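Local structure of putative cell adhesion protein (Bacteroides fragilis, 4H40) at residues 193-207 and 266-280. The protein is probably a fimbrial subunit that takes part in cell adhesion, related to the fimbrillins that build a distinct type of pilus in human gut bacteria. Residues are numbered along the deposited sequence; the frame is centred on the assembly and turned at random.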
ATOM      1  N   GLY B 193     -17.837  16.447  -2.338  1.00 61.00           N
ATOM      2  CA  GLY B 193     -17.645  17.862  -2.619  1.00 60.06           C
ATOM      3  C   GLY B 193     -16.928  18.185  -3.910  1.00 60.09           C
ATOM      4  O   GLY B 193     -16.670  19.358  -4.181  1.00 60.36           O
ATOM      5  N   VAL B 194     -16.579  17.162  -4.708  1.00 52.76           N
ATOM      6  CA  VAL B 194     -15.867  17.361  -5.978  1.00 49.97           C
ATOM      7  C   VAL B 194     -16.890  17.369  -7.091  1.00 55.88           C
ATOM      8  O   VAL B 194     -17.591  16.380  -7.314  1.00 57.75           O
ATOM      9  CB  VAL B 194     -14.737  16.327  -6.207  1.00 50.12           C
ATOM     10  CG1 VAL B 194     -14.041  16.569  -7.543  1.00 48.17           C
ATOM     11  CG2 VAL B 194     -13.725  16.377  -5.060  1.00 48.78           C
ATOM     12  N   HIS B 195     -17.019  18.517  -7.738  1.00 52.21           N
ATOM     13  CA  HIS B 195     -17.970  18.756  -8.807  1.00 52.09           C
ATOM     14  C   HIS B 195     -17.290  18.626 -10.145  1.00 54.34           C
ATOM     15  O   HIS B 195     -17.867  18.083 -11.076  1.00 55.03           O
ATOM     16  CB  HIS B 195     -18.591  20.147  -8.646  1.00 54.95           C
ATOM     17  CG  HIS B 195     -19.271  20.342  -7.332  1.00 60.62           C
ATOM     18  ND1 HIS B 195     -20.310  19.526  -6.932  1.00 64.21           N
ATOM     19  CD2 HIS B 195     -19.023  21.242  -6.355  1.00 63.68           C
ATOM     20  CE1 HIS B 195     -20.665  19.960  -5.732  1.00 65.18           C
ATOM     21  NE2 HIS B 195     -19.916  20.986  -5.343  1.00 65.21           N
ATOM     22  N   THR B 196     -16.072  19.152 -10.257  1.00 50.24           N
ATOM     23  CA  THR B 196     -15.281  19.101 -11.483  1.00 49.51           C
ATOM     24  C   THR B 196     -13.890  18.606 -11.137  1.00 52.12           C
ATOM     25  O   THR B 196     -13.292  19.047 -10.157  1.00 51.67           O
ATOM     26  CB  THR B 196     -15.227  20.457 -12.222  1.00 51.82           C
ATOM     27  OG1 THR B 196     -14.475  21.384 -11.446  1.00 49.82           O
ATOM     28  CG2 THR B 196     -16.593  21.013 -12.552  1.00 46.42           C
ATOM     29  N   LEU B 197     -13.382  17.698 -11.968  1.00 47.48           N
ATOM     30  CA  LEU B 197     -12.093  17.067 -11.815  1.00 44.95           C
ATOM     31  C   LEU B 197     -11.503  16.894 -13.203  1.00 52.20           C
ATOM     32  O   LEU B 197     -12.019  16.124 -14.010  1.00 52.10           O
ATOM     33  CB  LEU B 197     -12.299  15.727 -11.075  1.00 42.84           C
ATOM     34  CG  LEU B 197     -11.192  14.678 -11.048  1.00 43.51           C
ATOM     35  CD1 LEU B 197     -10.017  15.128 -10.200  1.00 42.86           C
ATOM     36  CD2 LEU B 197     -11.745  13.336 -10.576  1.00 44.08           C
ATOM     37  N   GLU B 198     -10.434  17.635 -13.481  1.00 50.52           N
ATOM     38  CA  GLU B 198      -9.724  17.619 -14.758  1.00 50.23           C
ATOM     39  C   GLU B 198      -8.240  17.429 -14.520  1.00 53.79           C
ATOM     40  O   GLU B 198      -7.778  17.585 -13.392  1.00 53.89           O
ATOM     41  CB  GLU B 198      -9.944  18.945 -15.517  1.00 52.96           C
ATOM     42  CG  GLU B 198     -11.367  19.246 -15.956  1.00 68.35           C
ATOM     43  CD  GLU B 198     -11.570  20.720 -16.259  1.00 98.47           C
ATOM     44  OE1 GLU B 198     -11.752  21.508 -15.301  1.00 80.25           O
ATOM     45  OE2 GLU B 198     -11.481  21.095 -17.451  1.00104.76           O
HETATM   46  N   MSE B 199      -7.492  17.123 -15.592  1.00 49.00           N
HETATM   47  CA  MSE B 199      -6.029  17.006 -15.593  1.00 46.77           C
HETATM   48  C   MSE B 199      -5.422  18.366 -15.840  1.00 52.39           C
HETATM   49  O   MSE B 199      -5.862  19.061 -16.754  1.00 53.58           O
HETATM   50  CB  MSE B 199      -5.545  16.069 -16.736  1.00 47.26           C
HETATM   51  CG  MSE B 199      -5.910  14.604 -16.558  1.00 50.62           C
HETATM   52 SE   MSE B 199      -4.601  13.564 -15.534  0.75 53.10          SE
HETATM   53  CE  MSE B 199      -3.306  13.323 -16.886  1.00 49.98           C
ATOM     54  N   LEU B 200      -4.373  18.736 -15.108  1.00 48.20           N
ATOM     55  CA  LEU B 200      -3.668  19.955 -15.452  1.00 49.18           C
ATOM     56  C   LEU B 200      -2.704  19.617 -16.620  1.00 57.13           C
ATOM     57  O   LEU B 200      -2.453  18.426 -16.877  1.00 55.46           O
ATOM     58  CB  LEU B 200      -2.916  20.510 -14.239  1.00 49.54           C
ATOM     59  CG  LEU B 200      -3.744  21.111 -13.122  1.00 53.02           C
ATOM     60  CD1 LEU B 200      -2.877  21.439 -11.949  1.00 53.82           C
ATOM     61  CD2 LEU B 200      -4.530  22.323 -13.597  1.00 50.41           C
ATOM     62  N   ALA B 201      -2.157  20.633 -17.330  1.00 57.74           N
ATOM     63  CA  ALA B 201      -1.203  20.358 -18.414  1.00 58.88           C
ATOM     64  C   ALA B 201      -0.004  19.526 -17.904  1.00 61.41           C
ATOM     65  O   ALA B 201       0.557  18.726 -18.656  1.00 60.40           O
ATOM     66  CB  ALA B 201      -0.723  21.651 -19.014  1.00 62.48           C
ATOM     67  N   GLU B 202       0.325  19.676 -16.606  1.00 57.78           N
ATOM     68  CA  GLU B 202       1.399  18.945 -15.934  1.00 58.14           C
ATOM     69  C   GLU B 202       1.042  17.438 -15.752  1.00 58.51           C
ATOM     70  O   GLU B 202       1.950  16.629 -15.598  1.00 57.85           O
ATOM     71  CB  GLU B 202       1.736  19.574 -14.563  1.00 60.74           C
ATOM     72  CG  GLU B 202       2.278  20.998 -14.591  1.00 78.64           C
ATOM     73  CD  GLU B 202       1.283  22.141 -14.772  1.00113.13           C
ATOM     74  OE1 GLU B 202       0.055  21.894 -14.726  1.00 89.71           O
ATOM     75  OE2 GLU B 202       1.739  23.291 -14.975  1.00118.30           O
ATOM     76  N   GLY B 203      -0.260  17.103 -15.758  1.00 50.68           N
ATOM     77  CA  GLY B 203      -0.780  15.747 -15.611  1.00 47.09           C
ATOM     78  C   GLY B 203      -0.218  14.945 -14.449  1.00 49.48           C
ATOM     79  O   GLY B 203       0.029  15.483 -13.364  1.00 48.01           O
ATOM     80  N   ILE B 204       0.004  13.647 -14.679  1.00 45.09           N
ATOM     81  CA  ILE B 204       0.557  12.728 -13.676  1.00 42.89           C
ATOM     82  C   ILE B 204       2.016  12.422 -14.022  1.00 48.52           C
ATOM     83  O   ILE B 204       2.303  11.891 -15.099  1.00 47.16           O
ATOM     84  CB  ILE B 204      -0.310  11.438 -13.575  1.00 42.29           C
ATOM     85  CG1 ILE B 204      -1.727  11.777 -13.092  1.00 39.46           C
ATOM     86  CG2 ILE B 204       0.372  10.363 -12.685  1.00 41.38           C
ATOM     87  CD1 ILE B 204      -2.702  10.796 -13.447  1.00 31.73           C
ATOM     88  N   GLU B 205       2.928  12.789 -13.118  1.00 48.47           N
ATOM     89  CA  GLU B 205       4.354  12.549 -13.283  1.00 49.68           C
ATOM     90  C   GLU B 205       4.830  11.449 -12.310  1.00 52.97           C
ATOM     91  O   GLU B 205       4.692  11.564 -11.090  1.00 54.10           O
ATOM     92  CB  GLU B 205       5.149  13.836 -13.111  1.00 53.38           C
ATOM     93  CG  GLU B 205       6.619  13.654 -13.440  1.00 68.88           C
ATOM     94  CD  GLU B 205       7.379  14.936 -13.707  1.00106.74           C
ATOM     95  OE1 GLU B 205       7.241  15.896 -12.911  1.00113.60           O
ATOM     96  OE2 GLU B 205       8.134  14.970 -14.707  1.00106.13           O
ATOM     97  N   ILE B 206       5.319  10.359 -12.899  1.00 47.04           N
ATOM     98  CA  ILE B 206       5.890   9.201 -12.242  1.00 47.32           C
ATOM     99  C   ILE B 206       7.422   9.428 -12.277  1.00 55.93           C
ATOM    100  O   ILE B 206       7.970   9.750 -13.322  1.00 55.68           O
ATOM    101  CB  ILE B 206       5.405   7.909 -12.949  1.00 48.82           C
ATOM    102  CG1 ILE B 206       3.851   7.890 -13.041  1.00 47.57           C
ATOM    103  CG2 ILE B 206       5.953   6.643 -12.266  1.00 48.91           C
ATOM    104  CD1 ILE B 206       3.264   6.756 -13.802  1.00 51.56           C
ATOM    105  N   SER B 207       8.074   9.359 -11.116  1.00 55.81           N
ATOM    106  CA  SER B 207       9.507   9.619 -10.937  1.00 57.60           C
ATOM    107  C   SER B 207      10.188   8.490 -10.182  1.00 58.66           C
ATOM    108  O   SER B 207       9.553   7.832  -9.359  1.00 56.82           O
ATOM    109  CB  SER B 207       9.705  10.921 -10.161  1.00 64.44           C
ATOM    110  OG  SER B 207       9.621  12.073 -10.986  1.00 73.81           O
ATOM    111  N   SER B 266      12.101   4.486  -3.601  1.00 64.22           N
ATOM    112  CA  SER B 266      10.752   5.011  -3.755  1.00 60.23           C
ATOM    113  C   SER B 266      10.478   5.464  -5.186  1.00 60.93           C
ATOM    114  O   SER B 266      11.365   5.981  -5.866  1.00 58.76           O
ATOM    115  CB  SER B 266      10.503   6.183  -2.814  1.00 61.59           C
ATOM    116  OG  SER B 266      10.700   5.775  -1.480  1.00 70.22           O
ATOM    117  N   ILE B 267       9.230   5.265  -5.628  1.00 56.69           N
ATOM    118  CA  ILE B 267       8.676   5.757  -6.882  1.00 54.67           C
ATOM    119  C   ILE B 267       7.645   6.814  -6.462  1.00 55.87           C
ATOM    120  O   ILE B 267       6.680   6.452  -5.789  1.00 55.48           O
ATOM    121  CB  ILE B 267       8.075   4.620  -7.781  1.00 56.39           C
ATOM    122  CG1 ILE B 267       9.196   3.741  -8.382  1.00 58.55           C
ATOM    123  CG2 ILE B 267       7.193   5.213  -8.905  1.00 54.78           C
ATOM    124  CD1 ILE B 267       8.741   2.392  -8.881  1.00 65.56           C
ATOM    125  N   SER B 268       7.882   8.105  -6.773  1.00 50.10           N
ATOM    126  CA  SER B 268       6.910   9.152  -6.477  1.00 47.96           C
ATOM    127  C   SER B 268       5.980   9.328  -7.683  1.00 50.72           C
ATOM    128  O   SER B 268       6.394   9.187  -8.840  1.00 49.25           O
ATOM    129  CB  SER B 268       7.570  10.467  -6.090  1.00 51.45           C
ATOM    130  OG  SER B 268       7.762  11.350  -7.179  1.00 63.05           O
ATOM    131  N   VAL B 269       4.707   9.581  -7.384  1.00 46.83           N
ATOM    132  CA  VAL B 269       3.628   9.801  -8.332  1.00 44.12           C
ATOM    133  C   VAL B 269       2.991  11.160  -7.976  1.00 50.39           C
ATOM    134  O   VAL B 269       2.357  11.283  -6.929  1.00 49.71           O
ATOM    135  CB  VAL B 269       2.603   8.633  -8.336  1.00 44.40           C
ATOM    136  CG1 VAL B 269       1.426   8.943  -9.247  1.00 42.39           C
ATOM    137  CG2 VAL B 269       3.253   7.333  -8.771  1.00 43.66           C
ATOM    138  N   LEU B 270       3.201  12.181  -8.832  1.00 47.87           N
ATOM    139  CA  LEU B 270       2.611  13.501  -8.621  1.00 47.87           C
ATOM    140  C   LEU B 270       1.404  13.710  -9.520  1.00 46.74           C
ATOM    141  O   LEU B 270       1.551  13.751 -10.732  1.00 44.07           O
ATOM    142  CB  LEU B 270       3.616  14.617  -8.892  1.00 50.22           C
ATOM    143  CG  LEU B 270       4.610  14.986  -7.847  1.00 57.44           C
ATOM    144  CD1 LEU B 270       5.464  16.109  -8.373  1.00 60.30           C
ATOM    145  CD2 LEU B 270       3.933  15.447  -6.590  1.00 59.71           C
ATOM    146  N   LEU B 271       0.237  13.908  -8.927  1.00 42.63           N
ATOM    147  CA  LEU B 271      -0.986  14.141  -9.668  1.00 41.83           C
ATOM    148  C   LEU B 271      -1.297  15.613  -9.631  1.00 48.56           C
ATOM    149  O   LEU B 271      -1.468  16.166  -8.556  1.00 48.41           O
ATOM    150  CB  LEU B 271      -2.141  13.314  -9.076  1.00 41.14           C
ATOM    151  CG  LEU B 271      -1.934  11.797  -9.050  1.00 45.61           C
ATOM    152  CD1 LEU B 271      -1.293  11.352  -7.740  1.00 47.07           C
ATOM    153  CD2 LEU B 271      -3.213  11.078  -9.242  1.00 46.50           C
ATOM    154  N   ASN B 272      -1.293  16.266 -10.802  1.00 47.57           N
ATOM    155  CA  ASN B 272      -1.608  17.681 -10.976  1.00 48.19           C
ATOM    156  C   ASN B 272      -3.001  17.752 -11.535  1.00 53.08           C
ATOM    157  O   ASN B 272      -3.225  17.407 -12.705  1.00 53.25           O
ATOM    158  CB  ASN B 272      -0.590  18.347 -11.881  1.00 48.79           C
ATOM    159  CG  ASN B 272       0.818  18.195 -11.384  1.00 54.54           C
ATOM    160  OD1 ASN B 272       1.262  18.936 -10.528  1.00 51.25           O
ATOM    161  ND2 ASN B 272       1.533  17.218 -11.898  1.00 44.24           N
ATOM    162  N   LEU B 273      -3.971  18.078 -10.664  1.00 48.15           N
ATOM    163  CA  LEU B 273      -5.381  18.077 -11.043  1.00 46.14           C
ATOM    164  C   LEU B 273      -6.037  19.407 -10.763  1.00 51.05           C
ATOM    165  O   LEU B 273      -5.605  20.155  -9.877  1.00 51.65           O
ATOM    166  CB  LEU B 273      -6.141  16.963 -10.274  1.00 44.99           C
ATOM    167  CG  LEU B 273      -5.540  15.545 -10.265  1.00 48.06           C
ATOM    168  CD1 LEU B 273      -6.195  14.664  -9.219  1.00 46.06           C
ATOM    169  CD2 LEU B 273      -5.619  14.892 -11.630  1.00 50.65           C
ATOM    170  N   LYS B 274      -7.103  19.691 -11.513  1.00 47.33           N
ATOM    171  CA  LYS B 274      -7.923  20.880 -11.349  1.00 47.64           C
ATOM    172  C   LYS B 274      -9.199  20.437 -10.660  1.00 49.55           C
ATOM    173  O   LYS B 274     -10.087  19.900 -11.308  1.00 49.00           O
ATOM    174  CB  LYS B 274      -8.184  21.554 -12.706  1.00 49.21           C
ATOM    175  CG  LYS B 274      -8.644  22.994 -12.610  1.00 61.03           C
ATOM    176  CD  LYS B 274      -8.792  23.555 -14.002  1.00 67.14           C
ATOM    177  CE  LYS B 274      -8.875  25.058 -13.996  1.00 87.84           C
ATOM    178  NZ  LYS B 274      -9.190  25.575 -15.353  1.00104.39           N
ATOM    179  N   VAL B 275      -9.257  20.590  -9.345  1.00 45.83           N
ATOM    180  CA  VAL B 275     -10.405  20.206  -8.518  1.00 45.97           C
ATOM    181  C   VAL B 275     -11.275  21.444  -8.285  1.00 53.54           C
ATOM    182  O   VAL B 275     -10.790  22.452  -7.790  1.00 54.46           O
ATOM    183  CB  VAL B 275      -9.971  19.537  -7.183  1.00 48.23           C
ATOM    184  CG1 VAL B 275     -11.178  19.039  -6.403  1.00 48.30           C
ATOM    185  CG2 VAL B 275      -8.997  18.392  -7.443  1.00 46.31           C
ATOM    186  N   ASN B 276     -12.550  21.367  -8.687  1.00 52.02           N
ATOM    187  CA  ASN B 276     -13.534  22.444  -8.582  1.00 54.61           C
ATOM    188  C   ASN B 276     -12.972  23.796  -9.063  1.00 61.51           C
ATOM    189  O   ASN B 276     -13.226  24.833  -8.445  1.00 63.11           O
ATOM    190  CB  ASN B 276     -14.075  22.545  -7.156  1.00 57.53           C
ATOM    191  CG  ASN B 276     -14.867  21.345  -6.712  1.00 72.11           C
ATOM    192  OD1 ASN B 276     -15.400  20.580  -7.522  1.00 65.02           O
ATOM    193  ND2 ASN B 276     -14.983  21.173  -5.406  1.00 60.72           N
ATOM    194  N   GLY B 277     -12.232  23.761 -10.171  1.00 58.99           N
ATOM    195  CA  GLY B 277     -11.633  24.932 -10.808  1.00 60.05           C
ATOM    196  C   GLY B 277     -10.309  25.412 -10.247  1.00 65.17           C
ATOM    197  O   GLY B 277      -9.699  26.307 -10.829  1.00 68.11           O
ATOM    198  N   ASN B 278      -9.853  24.851  -9.117  1.00 59.57           N
ATOM    199  CA  ASN B 278      -8.588  25.270  -8.511  1.00 59.33           C
ATOM    200  C   ASN B 278      -7.483  24.233  -8.759  1.00 63.22           C
ATOM    201  O   ASN B 278      -7.726  23.030  -8.590  1.00 59.33           O
ATOM    202  CB  ASN B 278      -8.734  25.518  -7.005  1.00 56.20           C
ATOM    203  CG  ASN B 278     -10.048  26.122  -6.561  1.00 79.94           C
ATOM    204  OD1 ASN B 278     -10.843  25.469  -5.861  1.00 69.94           O
ATOM    205  ND2 ASN B 278     -10.305  27.381  -6.939  1.00 74.21           N
ATOM    206  N   PRO B 279      -6.252  24.675  -9.124  1.00 62.60           N
ATOM    207  CA  PRO B 279      -5.153  23.714  -9.328  1.00 61.50           C
ATOM    208  C   PRO B 279      -4.673  23.114  -8.012  1.00 63.93           C
ATOM    209  O   PRO B 279      -4.529  23.832  -7.014  1.00 64.86           O
ATOM    210  CB  PRO B 279      -4.049  24.565  -9.972  1.00 65.21           C
ATOM    211  CG  PRO B 279      -4.710  25.842 -10.381  1.00 71.60           C
ATOM    212  CD  PRO B 279      -5.787  26.049  -9.364  1.00 66.82           C
ATOM    213  N   THR B 280      -4.484  21.782  -7.998  1.00 57.78           N
ATOM    214  CA  THR B 280      -4.020  21.020  -6.833  1.00 56.59           C
ATOM    215  C   THR B 280      -2.884  20.080  -7.251  1.00 58.93           C
ATOM    216  O   THR B 280      -2.738  19.791  -8.432  1.00 59.70           O
ATOM    217  CB  THR B 280      -5.168  20.208  -6.193  1.00 64.09           C
ATOM    218  OG1 THR B 280      -5.572  19.174  -7.084  1.00 67.41           O
ATOM    219  CG2 THR B 280      -6.368  21.050  -5.796  1.00 60.21           C
TER
HETATM  220  O   HOH W   1     -11.938  21.656 -12.222  1.00 52.31           O
HETATM  221  O   HOH W   2       4.926  17.452 -12.024  1.00 59.53           O
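Strands 197-207 and 266-275 pair antiparallel in the central positions of a four-stranded sheet of this fimbrillin-like beta fold, and the ladder runs on either side of a corner at Ala201 and Glu202, which Asn272 spans with its own N and O. There a type I turn from Leu200 to Gly203 bulges out, so that Leu200 N and Gly203 O both bond to the backbone of Asn272. The side-chain amide adds a second bond to Gly203 O: ND2 of Asn272 (2.7 Å) and its backbone N arrive from opposite faces of the carbonyl plane. Gly203 has a positive phi of 49°, which a residue without a side chain adopts easily. Leu200 drapes its CD1 and CD2 over the neighbouring strand, CD2 lying 3.8 Å from Lys274 CB.

On the inward face branched aliphatic residues pack across the strands: Ile204 CG2 meets Val269 CG1 at 3.9 Å, and Ile206 CG2 meets Ile267 CG2 at the same distance. Ile206 and Val269 also touch Phe186 of strand 177-190, joining this sheet to the layer beneath. The other face is mostly polar; Glu205 OE2 there forms a salt bridge with Arg239.

At the far end the type I' turn from Val275 to Asn278 closes the 266-275/278-287 hairpin; asparagine tolerates well the positive phi of Asn276 (46°). Its chi1 of -65° turns the amide toward the 193-196 loop, where ND2 donates to Gly193 O at 2.8 Å, while OD1 accepts from two successive amides, lying 2.6 Å from His195 N, on a lone pair, and 3.2 Å from Thr196 N.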